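Local coordinates for hypothetical membrane protein (Corynebacterium glutamicum, PDB 6JS9), which binds heme through its N-terminal HtaA domain, the part present here, and probably passes it on within the corynebacterial heme uptake machinery, at residues 71-76 with 84-89; 89-94 with 104-109; 109-114 with 122-127. All blocks are in the same frame, centred on the assembly; numbering follows the deposited sequence.

Contact 1: 71-76 with 84-89. With HEM (protoporphyrin IX containing Fe), chain C.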
# COMPACT_ATOMS: atom_id res chain seq x y z
N SER A 71 -8.11 4.30 0.12
CA SER A 71 -7.97 3.30 1.18
C SER A 71 -8.36 1.94 0.63
O SER A 71 -9.07 1.84 -0.37
CB SER A 71 -8.83 3.65 2.40
OG SER A 71 -10.21 3.62 2.05
N VAL A 72 -7.87 0.88 1.29
CA VAL A 72 -8.20 -0.50 0.95
C VAL A 72 -8.63 -1.21 2.22
O VAL A 72 -7.90 -1.16 3.22
CB VAL A 72 -7.01 -1.26 0.33
CG1 VAL A 72 -7.47 -2.59 -0.24
CG2 VAL A 72 -6.29 -0.41 -0.72
N HIS A 73 -9.78 -1.88 2.18
CA HIS A 73 -10.32 -2.58 3.34
C HIS A 73 -10.43 -4.07 3.04
O HIS A 73 -11.28 -4.49 2.25
CB HIS A 73 -11.68 -2.01 3.74
CG HIS A 73 -12.22 -2.59 5.01
ND1 HIS A 73 -13.55 -2.48 5.38
CD2 HIS A 73 -11.61 -3.28 6.00
CE1 HIS A 73 -13.73 -3.08 6.54
NE2 HIS A 73 -12.57 -3.57 6.94
N PHE A 74 -9.58 -4.88 3.69
CA PHE A 74 -9.60 -6.33 3.55
C PHE A 74 -10.44 -6.97 4.66
O PHE A 74 -10.25 -6.68 5.85
CB PHE A 74 -8.19 -6.92 3.61
CG PHE A 74 -7.23 -6.35 2.61
CD1 PHE A 74 -7.26 -6.78 1.29
CD2 PHE A 74 -6.30 -5.41 2.99
CE1 PHE A 74 -6.36 -6.24 0.35
CE2 PHE A 74 -5.39 -4.88 2.07
CZ PHE A 74 -5.42 -5.31 0.75
N LEU A 75 -11.34 -7.86 4.27
CA LEU A 75 -12.15 -8.64 5.20
C LEU A 75 -11.95 -10.11 4.90
O LEU A 75 -11.93 -10.51 3.73
CB LEU A 75 -13.65 -8.31 5.09
CG LEU A 75 -14.15 -6.97 5.61
CD1 LEU A 75 -15.62 -6.77 5.25
CD2 LEU A 75 -13.93 -6.83 7.12
N GLY A 76 -11.79 -10.92 5.95
CA GLY A 76 -11.74 -12.36 5.76
C GLY A 76 -12.13 -13.10 7.02
O GLY A 76 -12.14 -12.54 8.12
N ILE A 84 -12.57 -12.18 11.35
CA ILE A 84 -11.34 -12.36 12.10
C ILE A 84 -10.16 -11.68 11.41
O ILE A 84 -9.27 -11.14 12.08
CB ILE A 84 -11.08 -13.86 12.35
CG1 ILE A 84 -12.19 -14.43 13.24
CG2 ILE A 84 -9.74 -14.06 13.03
CD1 ILE A 84 -11.98 -15.87 13.62
N LEU A 85 -10.13 -11.66 10.08
CA LEU A 85 -9.21 -10.81 9.34
C LEU A 85 -9.96 -9.53 8.97
O LEU A 85 -10.90 -9.57 8.16
CB LEU A 85 -8.66 -11.51 8.09
CG LEU A 85 -7.49 -10.81 7.36
CD1 LEU A 85 -6.69 -11.83 6.53
CD2 LEU A 85 -7.95 -9.66 6.45
N ASP A 86 -9.55 -8.40 9.56
CA ASP A 86 -10.18 -7.10 9.29
C ASP A 86 -9.07 -6.05 9.29
O ASP A 86 -8.73 -5.49 10.33
CB ASP A 86 -11.26 -6.81 10.33
CG ASP A 86 -12.08 -5.56 10.01
OD1 ASP A 86 -11.60 -4.67 9.28
OD2 ASP A 86 -13.22 -5.46 10.50
N THR A 87 -8.51 -5.78 8.10
CA THR A 87 -7.38 -4.88 7.91
C THR A 87 -7.77 -3.75 6.96
O THR A 87 -8.25 -4.01 5.85
CB THR A 87 -6.16 -5.59 7.34
OG1 THR A 87 -5.75 -6.62 8.24
CG2 THR A 87 -5.00 -4.59 7.13
N THR A 88 -7.54 -2.52 7.40
CA THR A 88 -7.78 -1.33 6.61
C THR A 88 -6.47 -0.58 6.41
O THR A 88 -5.77 -0.27 7.39
CB THR A 88 -8.81 -0.41 7.27
OG1 THR A 88 -10.07 -1.08 7.34
CG2 THR A 88 -8.98 0.88 6.45
N MET A 89 -6.14 -0.31 5.16
CA MET A 89 -4.92 0.39 4.77
C MET A 89 -5.30 1.75 4.23
O MET A 89 -6.13 1.83 3.31
CB MET A 89 -4.18 -0.44 3.73
CG MET A 89 -2.97 0.20 3.15
SD MET A 89 -2.27 -0.94 1.95
CE MET A 89 -2.18 -2.43 2.95
CHA HEM C . -2.67 -17.45 4.45
CHB HEM C . -3.05 -13.29 6.93
CHC HEM C . -6.34 -15.24 9.93
CHD HEM C . -5.62 -19.52 7.74
C1A HEM C . -2.50 -16.13 4.83
C2A HEM C . -1.68 -15.14 4.17
C3A HEM C . -1.77 -13.99 4.84
C4A HEM C . -2.67 -14.21 5.97
CMA HEM C . -1.04 -12.67 4.47
CAA HEM C . -0.86 -15.40 2.90
CBA HEM C . -1.80 -15.48 1.70
CGA HEM C . -0.98 -15.61 0.46
O1A HEM C . -0.54 -14.55 -0.09
O2A HEM C . -0.76 -16.77 0.03
C1B HEM C . -3.95 -13.46 7.95
C2B HEM C . -4.30 -12.44 8.94
C3B HEM C . -5.22 -12.97 9.78
C4B HEM C . -5.48 -14.34 9.34
CMB HEM C . -3.68 -11.02 8.93
CAB HEM C . -5.96 -12.36 11.00
CBB HEM C . -5.79 -11.11 11.45
C1C HEM C . -6.43 -16.59 9.62
C2C HEM C . -7.30 -17.56 10.26
C3C HEM C . -7.10 -18.75 9.65
C4C HEM C . -6.11 -18.56 8.60
CMC HEM C . -8.23 -17.20 11.43
CAC HEM C . -7.76 -20.12 9.95
CBC HEM C . -8.64 -20.33 10.93
C1D HEM C . -4.78 -19.34 6.65
C2D HEM C . -4.38 -20.36 5.68
C3D HEM C . -3.57 -19.79 4.77
C4D HEM C . -3.42 -18.39 5.13
CMD HEM C . -4.83 -21.84 5.69
CAD HEM C . -2.90 -20.44 3.54
CBD HEM C . -3.92 -20.29 2.41
CGD HEM C . -3.42 -20.85 1.10
O1D HEM C . -4.28 -21.12 0.22
O2D HEM C . -2.19 -21.05 0.91
NA HEM C . -3.09 -15.52 5.92
NB HEM C . -4.69 -14.60 8.24
NC HEM C . -5.75 -17.23 8.61
ND HEM C . -4.17 -18.16 6.26
FE HEM C . -4.66 -16.30 7.06
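The imidazole of His73 lies across the strand pair and hands its NE2-H to Asp86 OD1 on the diagonal neighbour, 2.8 Å away with an N-H...O angle of 160°. His73 CG stands anti to the backbone N (chi1 -174°), which swings the ring over strand 85-89. Asp86 OD1 sits near the ring plane, but the ring nitrogen meets it from above the carboxylate plane, the two planes being 32° apart. Leu75 CG rests over one face of the imidazole, toward the rim, and Leu75 CD2 packs alongside the carboxylate at 3.7 Å from Asp86 CG. The other carboxylate oxygen, Asp86 OD2, is hydrogen-bonded to Tyr123 OH, so both oxygens of this buried acid have polar partners.

On the opposite face the contact is apolar. Phe74 and Met89 run side by side, with Met89 CE at the ring edge, 4.1 Å from Phe74 CE2, while Val72 CG1 lies over a face of the same ring, toward the rim. Leu85 puts CD2 4.0 Å from Phe74 CB and CD1 3.4 Å from heme C2B; the Ile84-Leu85 end of the hairpin lines the heme pocket. Backbone pairs Val72-Met89, Phe74-Thr87 and Gly76-Leu85 are doubly hydrogen-bonded, and a classic beta bulge sets Ile84 and Leu85 together opposite Gly76. The hairpin of strands 63-79 and 82-97 is flanked by strand 33-37 beside 71-76 and by strand 100-110 beside 84-89.

Contact 2: 89-94 with 104-109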
# COMPACT_ATOMS: atom_id res chain seq x y z
N MET A 89 -6.14 -0.31 5.16
CA MET A 89 -4.92 0.39 4.77
C MET A 89 -5.30 1.75 4.23
O MET A 89 -6.13 1.83 3.31
CB MET A 89 -4.18 -0.44 3.73
CG MET A 89 -2.97 0.20 3.15
SD MET A 89 -2.27 -0.94 1.95
CE MET A 89 -2.18 -2.43 2.95
N SER A 90 -4.73 2.81 4.80
CA SER A 90 -5.03 4.18 4.36
C SER A 90 -3.79 5.06 4.49
O SER A 90 -2.73 4.61 4.91
CB SER A 90 -6.18 4.78 5.17
OG SER A 90 -5.79 5.00 6.51
N ASP A 91 -3.96 6.34 4.13
CA ASP A 91 -2.89 7.34 4.17
C ASP A 91 -1.62 6.81 3.49
O ASP A 91 -0.53 6.79 4.07
CB ASP A 91 -2.61 7.79 5.60
CG ASP A 91 -3.80 8.50 6.23
OD1 ASP A 91 -4.16 9.61 5.76
OD2 ASP A 91 -4.38 7.93 7.18
N ILE A 92 -1.80 6.35 2.26
CA ILE A 92 -0.70 5.80 1.48
C ILE A 92 0.21 6.94 1.04
O ILE A 92 -0.26 7.98 0.57
CB ILE A 92 -1.27 5.01 0.28
CG1 ILE A 92 -2.02 3.77 0.80
CG2 ILE A 92 -0.18 4.66 -0.73
CD1 ILE A 92 -3.42 3.63 0.26
N LYS A 93 1.52 6.75 1.24
CA LYS A 93 2.55 7.71 0.87
C LYS A 93 3.67 6.99 0.15
O LYS A 93 3.99 5.84 0.45
CB LYS A 93 3.14 8.43 2.10
CG LYS A 93 2.11 9.10 2.96
CD LYS A 93 2.70 9.56 4.27
CE LYS A 93 1.56 9.90 5.23
NZ LYS A 93 2.00 10.62 6.46
N MET A 94 4.30 7.67 -0.79
CA MET A 94 5.51 7.15 -1.41
C MET A 94 6.65 8.12 -1.12
O MET A 94 6.54 9.32 -1.44
CB MET A 94 5.31 6.95 -2.91
CG MET A 94 6.25 5.94 -3.50
SD MET A 94 5.62 5.30 -5.06
CE MET A 94 7.03 4.33 -5.56
N VAL A 104 4.55 3.81 2.42
CA VAL A 104 4.17 4.01 3.81
C VAL A 104 2.66 4.07 3.90
O VAL A 104 2.00 4.68 3.06
CB VAL A 104 4.81 5.30 4.35
CG1 VAL A 104 4.47 5.50 5.82
CG2 VAL A 104 6.31 5.22 4.16
N VAL A 105 2.09 3.40 4.92
CA VAL A 105 0.65 3.33 5.11
C VAL A 105 0.31 3.49 6.58
O VAL A 105 1.15 3.29 7.47
CB VAL A 105 0.04 2.00 4.59
CG1 VAL A 105 0.34 1.78 3.11
CG2 VAL A 105 0.52 0.84 5.42
N ASP A 106 -0.93 3.86 6.83
CA ASP A 106 -1.55 3.70 8.13
C ASP A 106 -2.37 2.42 8.08
O ASP A 106 -3.05 2.15 7.09
CB ASP A 106 -2.44 4.89 8.50
CG ASP A 106 -1.66 6.16 8.84
OD1 ASP A 106 -0.41 6.15 8.85
OD2 ASP A 106 -2.32 7.19 9.11
N LEU A 107 -2.30 1.63 9.15
CA LEU A 107 -3.01 0.36 9.22
C LEU A 107 -3.91 0.36 10.44
O LEU A 107 -3.51 0.79 11.52
CB LEU A 107 -2.03 -0.83 9.30
CG LEU A 107 -1.36 -1.29 8.02
CD1 LEU A 107 -0.53 -2.51 8.31
CD2 LEU A 107 -2.38 -1.61 6.95
N VAL A 108 -5.12 -0.14 10.25
CA VAL A 108 -6.01 -0.50 11.35
C VAL A 108 -6.39 -1.95 11.12
O VAL A 108 -7.10 -2.27 10.15
CB VAL A 108 -7.25 0.40 11.40
CG1 VAL A 108 -8.20 -0.06 12.48
CG2 VAL A 108 -6.83 1.87 11.61
N ALA A 109 -5.91 -2.84 11.98
CA ALA A 109 -5.93 -4.26 11.65
C ALA A 109 -6.10 -5.09 12.91
O ALA A 109 -5.43 -4.85 13.92
CB ALA A 109 -4.64 -4.68 10.93
O HOH W 1 0.95 6.88 6.23
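Val105 CG1 forms the close-packed side of this contact, where it meets two side chains of segment 89-94, both approaching from the same side. It lies 3.7 Å from Met89 CG, crossing that chain obliquely, and 3.9 Å from Ile92 CG1, which runs alongside it. With CG1 anti to its own carbonyl carbon, Val105 directs this methyl at both neighbours. Leu107 extends the apolar patch: its CD2 reaches back to Met89 CB at 3.9 Å, the two side chains pointing the same way.

The polar side is looser and holds water. Asp91 and Asp106 bring their carboxylates together obliquely, planes 60° apart, with Asp91 OD2 only 2.9 Å from Asp106 OD2. Neither carboxylate can donate if both are ionised, so the closeness may raise the affinity of one for a proton. Ser90 OG gives Asp91 OD2 a weak hydrogen bond, Asp128 N serves Asp106 OD1, and one water bridges Asp91 O (2.6 Å) and Asp106 OD1 (3.0 Å). Lys93 stretches out on this same face, its ammonium group in long, weak ion pairs with Asp128 and Glu67.

Paired backbone bonds join Ser90 to Asp106 and Lys93 to Val104, but the register slips by one residue between them. This beta bulge coincides with a corner at Asp91, whose positive phi and psi (49° and 53°) place it in the left-handed helical region, where an extended strand cannot run straight on. Strand 82-97 is flanked here by strand 63-79, while strand 100-110 continues the sheet to strands 123-127 and 129-136.

Contact 3: 109-114 with 122-127; sequences AREFKG and EYIISD. With HEM (protoporphyrin IX containing Fe), chain C.
Arg110 and Tyr123, a non-hydrogen-bonded antiparallel pair, carry the side-chain contact. Arg110 runs extended from CG to NE across one face of the phenol ring: CG makes a CH-pi contact, 4.2 Å from the ring centroid of Tyr123, and the guanidinium carbon follows with an off-centre cation-pi approach. The guanidinium and ring planes are 39° apart, so the groups cross obliquely instead of stacking flat. Although Arg110 NH1 comes 3.0 Å from Tyr123 OH, the angle is too poor for a hydrogen bond. Farther along, Ile124 CD1 touches Glu111 CB at 3.5 Å.

The backbone sets this register. Ala109 and Ile124 exchange two bonds, with Ile124 N 2.7 Å from Ala109 O but standing above that carbonyl's plane, and Ala109 N meeting a lone pair of Ile124 O. A third, longer bond runs from Glu111 N to Glu122 O, 3.2 Å, where segment 109-114 is already leaving the strand.

Outer partners fix the polar tips: Tyr123 OH is hydrogen-bonded to Asp86 OD2, and Arg110 NH2 to Gly121 O. Beyond Glu111 the chain turns to the heme. Phe112 CD1 approaches heme C4B at 3.5 Å, Gly114 N lies over the centre of one face of the Phe112 ring, and Phe166 meets that ring edge-to-face. Arg110 O is 3.3 Å from the vinyl carbon CBB of the heme. The arrangement is an antiparallel strand pairing at the protein surface whose departing loop forms one wall of the HtaA-domain heme pocket.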
# COMPACT_ATOMS: atom_id res chain seq x y z
N ALA A 109 -5.91 -2.84 11.98
CA ALA A 109 -5.93 -4.26 11.65
C ALA A 109 -6.10 -5.09 12.91
O ALA A 109 -5.43 -4.85 13.92
CB ALA A 109 -4.64 -4.68 10.93
N ARG A 110 -6.98 -6.09 12.83
CA ARG A 110 -7.04 -7.08 13.90
C ARG A 110 -5.72 -7.82 14.00
O ARG A 110 -5.14 -8.21 12.98
CB ARG A 110 -8.19 -8.05 13.68
CG ARG A 110 -9.56 -7.44 13.91
CD ARG A 110 -10.63 -8.49 13.95
NE ARG A 110 -11.96 -7.89 13.85
CZ ARG A 110 -12.66 -7.46 14.89
NH1 ARG A 110 -13.86 -6.92 14.72
NH2 ARG A 110 -12.15 -7.56 16.12
N GLU A 111 -5.23 -7.99 15.22
CA GLU A 111 -4.09 -8.85 15.48
C GLU A 111 -4.41 -10.29 15.07
O GLU A 111 -5.52 -10.78 15.28
CB GLU A 111 -3.73 -8.80 16.97
CG GLU A 111 -2.47 -9.55 17.34
CD GLU A 111 -2.22 -9.56 18.85
OE1 GLU A 111 -3.17 -9.26 19.61
OE2 GLU A 111 -1.08 -9.87 19.25
N PHE A 112 -3.43 -10.97 14.48
CA PHE A 112 -3.58 -12.38 14.15
C PHE A 112 -3.37 -13.21 15.41
O PHE A 112 -2.32 -13.10 16.06
CB PHE A 112 -2.58 -12.79 13.07
CG PHE A 112 -2.50 -14.26 12.87
CD1 PHE A 112 -3.54 -14.94 12.25
CD2 PHE A 112 -1.42 -14.98 13.31
CE1 PHE A 112 -3.49 -16.30 12.07
CE2 PHE A 112 -1.36 -16.35 13.14
CZ PHE A 112 -2.39 -17.01 12.51
N LYS A 113 -4.35 -14.04 15.76
CA LYS A 113 -4.29 -14.79 17.01
C LYS A 113 -4.01 -16.27 16.83
O LYS A 113 -3.84 -16.97 17.83
CB LYS A 113 -5.60 -14.64 17.80
CG LYS A 113 -5.96 -13.20 18.14
CD LYS A 113 -4.89 -12.55 19.01
CE LYS A 113 -4.89 -13.11 20.43
NZ LYS A 113 -6.17 -12.83 21.17
N GLY A 114 -3.95 -16.76 15.60
CA GLY A 114 -3.83 -18.18 15.35
C GLY A 114 -4.82 -18.63 14.30
O GLY A 114 -5.78 -17.91 13.99
N GLU A 122 -8.14 -7.91 18.70
CA GLU A 122 -8.59 -6.53 18.77
C GLU A 122 -7.89 -5.71 17.69
O GLU A 122 -6.84 -6.10 17.17
CB GLU A 122 -8.31 -5.93 20.15
CG GLU A 122 -8.58 -6.87 21.33
CD GLU A 122 -9.71 -6.39 22.24
OE1 GLU A 122 -10.67 -5.78 21.74
OE2 GLU A 122 -9.62 -6.62 23.47
N TYR A 123 -8.49 -4.58 17.34
CA TYR A 123 -7.88 -3.70 16.34
C TYR A 123 -6.58 -3.11 16.88
O TYR A 123 -6.52 -2.64 18.02
CB TYR A 123 -8.86 -2.59 15.95
CG TYR A 123 -10.05 -3.09 15.17
CD1 TYR A 123 -9.92 -3.44 13.83
CD2 TYR A 123 -11.29 -3.22 15.76
CE1 TYR A 123 -11.00 -3.89 13.10
CE2 TYR A 123 -12.38 -3.68 15.04
CZ TYR A 123 -12.23 -4.02 13.71
OH TYR A 123 -13.30 -4.48 12.98
N ILE A 124 -5.53 -3.16 16.07
CA ILE A 124 -4.26 -2.49 16.36
C ILE A 124 -4.11 -1.33 15.39
O ILE A 124 -4.22 -1.51 14.17
CB ILE A 124 -3.07 -3.46 16.22
CG1 ILE A 124 -3.24 -4.67 17.13
CG2 ILE A 124 -1.76 -2.74 16.51
CD1 ILE A 124 -2.11 -5.67 16.97
N ILE A 125 -3.85 -0.14 15.92
CA ILE A 125 -3.58 1.03 15.11
C ILE A 125 -2.07 1.12 14.88
O ILE A 125 -1.30 1.26 15.84
CB ILE A 125 -4.10 2.32 15.76
CG1 ILE A 125 -5.51 2.12 16.33
CG2 ILE A 125 -4.09 3.46 14.75
CD1 ILE A 125 -6.54 1.78 15.31
N SER A 126 -1.65 1.05 13.63
CA SER A 126 -0.24 1.16 13.27
C SER A 126 -0.12 2.32 12.27
O SER A 126 -0.40 2.15 11.08
CB SER A 126 0.28 -0.15 12.68
OG SER A 126 0.09 -1.22 13.59
N ASP A 127 0.27 3.48 12.77
CA ASP A 127 0.44 4.65 11.92
C ASP A 127 1.85 4.66 11.33
O ASP A 127 2.81 4.23 11.98
CB ASP A 127 0.21 5.94 12.70
CG ASP A 127 -1.26 6.19 13.01
OD1 ASP A 127 -2.14 5.61 12.33
OD2 ASP A 127 -1.52 6.99 13.93
CHA HEM C . -2.67 -17.45 4.45
CHB HEM C . -3.05 -13.29 6.93
CHC HEM C . -6.34 -15.24 9.93
CHD HEM C . -5.62 -19.52 7.74
C1A HEM C . -2.50 -16.13 4.83
C2A HEM C . -1.68 -15.14 4.17
C3A HEM C . -1.77 -13.99 4.84
C4A HEM C . -2.67 -14.21 5.97
CMA HEM C . -1.04 -12.67 4.47
CAA HEM C . -0.86 -15.40 2.90
CBA HEM C . -1.80 -15.48 1.70
CGA HEM C . -0.98 -15.61 0.46
O1A HEM C . -0.54 -14.55 -0.09
O2A HEM C . -0.76 -16.77 0.03
C1B HEM C . -3.95 -13.46 7.95
C2B HEM C . -4.30 -12.44 8.94
C3B HEM C . -5.22 -12.97 9.78
C4B HEM C . -5.48 -14.34 9.34
CMB HEM C . -3.68 -11.02 8.93
CAB HEM C . -5.96 -12.36 11.00
CBB HEM C . -5.79 -11.11 11.45
C1C HEM C . -6.43 -16.59 9.62
C2C HEM C . -7.30 -17.56 10.26
C3C HEM C . -7.10 -18.75 9.65
C4C HEM C . -6.11 -18.56 8.60
CMC HEM C . -8.23 -17.20 11.43
CAC HEM C . -7.76 -20.12 9.95
CBC HEM C . -8.64 -20.33 10.93
C1D HEM C . -4.78 -19.34 6.65
C2D HEM C . -4.38 -20.36 5.68
C3D HEM C . -3.57 -19.79 4.77
C4D HEM C . -3.42 -18.39 5.13
CMD HEM C . -4.83 -21.84 5.69
CAD HEM C . -2.90 -20.44 3.54
CBD HEM C . -3.92 -20.29 2.41
CGD HEM C . -3.42 -20.85 1.10
O1D HEM C . -4.28 -21.12 0.22
O2D HEM C . -2.19 -21.05 0.91
NA HEM C . -3.09 -15.52 5.92
NB HEM C . -4.69 -14.60 8.24
NC HEM C . -5.75 -17.23 8.61
ND HEM C . -4.17 -18.16 6.26
FE HEM C . -4.66 -16.30 7.06

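In the fold
The three contacts follow one another across a single antiparallel sheet: contact 1 joins strands 63-79 and 82-97, contact 2 joins 82-97 and 100-110, and contact 3 joins 100-110 and 123-127. Met89 belongs to contacts 1 and 2, Ala109 to contacts 2 and 3. Probable backbone hydrogen bonds join them further, with Thr88 N 2.8 Å from Val108 O and Leu107 N 2.8 Å from Ser126 O. Contacts 1 and 3, centres about 10 Å apart, both touch the heme; in contact 2, the Leu107 side chain remains about 9 Å from it. The side chain of Leu85 lies about 4 Å from that of Tyr24, the axial iron ligand.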